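Side-chain contact in levansucrase (Bacillus megaterium, PDB 3OM4), which belongs to the levansucrase/invertase family, whose beta-sheets form a five-bladed beta-propeller: residues T19-N22 against M23-P27. The protein carries 1 engineered substitution. Numbering follows the deposited sequence.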
loop_
_atom_site.group_PDB
_atom_site.type_symbol
_atom_site.label_atom_id
_atom_site.label_comp_id
_atom_site.label_asym_id
_atom_site.label_seq_id
_atom_site.Cartn_x
_atom_site.Cartn_y
_atom_site.Cartn_z
ATOM N N THR A 19 10.579 13.909 6.403
ATOM C CA THR A 19 11.903 14.505 6.568
ATOM C C THR A 19 12.888 13.616 7.312
ATOM O O THR A 19 12.501 12.787 8.142
ATOM C CB THR A 19 11.836 15.891 7.266
ATOM O OG1 THR A 19 11.355 15.737 8.608
ATOM C CG2 THR A 19 10.918 16.837 6.503
ATOM N N ARG A 20 14.169 13.806 7.007
ATOM C CA ARG A 20 15.241 13.082 7.677
ATOM C C ARG A 20 15.226 13.328 9.187
ATOM O O ARG A 20 15.471 12.410 9.965
ATOM C CB ARG A 20 16.598 13.445 7.077
ATOM C CG ARG A 20 16.717 13.098 5.596
ATOM C CD ARG A 20 18.161 13.095 5.128
ATOM N NE ARG A 20 18.938 12.030 5.759
ATOM C CZ ARG A 20 19.032 10.784 5.303
ATOM N NH1 ARG A 20 18.396 10.420 4.198
ATOM N NH2 ARG A 20 19.770 9.898 5.958
ATOM N N ASP A 21 14.908 14.556 9.589
ATOM C CA ASP A 21 14.849 14.916 11.007
ATOM C C ASP A 21 13.786 14.125 11.761
ATOM O O ASP A 21 14.022 13.675 12.882
ATOM C CB ASP A 21 14.617 16.416 11.183
ATOM C CG ASP A 21 14.931 16.891 12.588
ATOM O OD1 ASP A 21 16.018 16.553 13.108
ATOM O OD2 ASP A 21 14.088 17.602 13.171
ATOM N N ASN A 22 12.622 13.948 11.146
ATOM C CA ASN A 22 11.567 13.153 11.762
ATOM C C ASN A 22 11.900 11.666 11.810
ATOM O O ASN A 22 11.629 11.000 12.809
ATOM C CB ASN A 22 10.223 13.409 11.083
ATOM C CG ASN A 22 9.607 14.733 11.507
ATOM O OD1 ASN A 22 9.784 15.175 12.645
ATOM N ND2 ASN A 22 8.879 15.366 10.602
ATOM N N MET A 23 12.518 11.164 10.745
ATOM C CA MET A 23 12.910 9.757 10.667
ATOM C C MET A 23 13.996 9.363 11.674
ATOM O O MET A 23 13.917 8.284 12.272
ATOM C CB MET A 23 13.339 9.399 9.243
ATOM C CG MET A 23 12.221 9.479 8.203
ATOM S SD MET A 23 10.857 8.346 8.527
ATOM C CE MET A 23 9.671 9.416 9.322
ATOM N N VAL A 24 14.990 10.234 11.871
ATOM C CA VAL A 24 16.087 9.944 12.808
ATOM C C VAL A 24 15.601 9.853 14.255
ATOM O O VAL A 24 16.238 9.205 15.088
ATOM C CB VAL A 24 17.293 10.938 12.698
ATOM C CG1 VAL A 24 17.905 10.909 11.297
ATOM C CG2 VAL A 24 16.900 12.358 13.111
ATOM N N LYS A 25 14.461 10.476 14.545
ATOM C CA LYS A 25 13.876 10.441 15.888
ATOM C C LYS A 25 13.124 9.141 16.184
ATOM O O LYS A 25 12.814 8.848 17.343
ATOM C CB LYS A 25 12.952 11.641 16.099
ATOM C CG LYS A 25 13.681 12.976 16.201
ATOM C CD LYS A 25 12.685 14.125 16.219
ATOM C CE LYS A 25 13.334 15.440 16.622
ATOM N NZ LYS A 25 14.200 16.008 15.557
ATOM N N ILE A 26 12.843 8.361 15.143
ATOM C CA ILE A 26 12.038 7.142 15.289
ATOM C C ILE A 26 12.689 6.035 16.137
ATOM O O ILE A 26 12.018 5.475 17.005
ATOM C CB ILE A 26 11.495 6.629 13.916
ATOM C CG1 ILE A 26 10.359 7.544 13.444
ATOM C CG2 ILE A 26 11.027 5.173 14.009
ATOM C CD1 ILE A 26 9.703 7.148 12.127
ATOM N N PRO A 27 13.990 5.727 15.916
ATOM C CA PRO A 27 14.594 4.666 16.736
ATOM C C PRO A 27 14.447 4.834 18.254
ATOM O O PRO A 27 14.234 3.842 18.946
ATOM C CB PRO A 27 16.066 4.700 16.320
ATOM C CG PRO A 27 16.014 5.120 14.897
ATOM C CD PRO A 27 14.899 6.138 14.827
#
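Asp21 and Lys25 join in an i to i+4 salt bridge that runs from the short N-capped helix 20-24 to the residue just after Val24; residues 19-27 lie between helix 269-281 and the propeller strands 356-363 and 371-382. Lys25 NZ lies 2.9 Å from Asp21 OD2, a weak hydrogen bond within the ion pair, and 3.1 Å from Asp21 OD1, so the ammonium sits near both carboxylate oxygens. With CG anti to the backbone N (chi1 -164°), Asp21 sends its carboxylate forward to the lysine. The Lys25 chain runs extended past Asp21 O, its CG 3.4 Å from that oxygen, and bends only at the last torsion (chi4 73°), which brings NZ to the carboxylate.

At the start of the helix Thr19 is the N-cap: its OG1 accepts a weak bond from Asn22 N, giving a first-turn amide a side-chain acceptor. The next two amides are satisfied by main-chain carbonyls. Met23 N donates to Thr19 O at 3.1 Å, in the carbonyl plane, while Val24 N donates to Arg20 O, tilted 21° from it. The turn then slackens: Lys25 N makes a long, weak bond to Asn22 O, and Ile26 N takes Met23 O instead.

Arg20 NE forms a salt bridge with Glu275 OE2 of helix 269-281, NH2 bonds Thr347 O, and NH1 bonds Thr318 OG1 weakly. Val24 packs on Phe271 of that helix, whereas Ile26 leans on Leu359 and Leu378 of the propeller strands. Beside the Met23 N bond, Met23 CG lies 3.3 Å from the same Thr19 O.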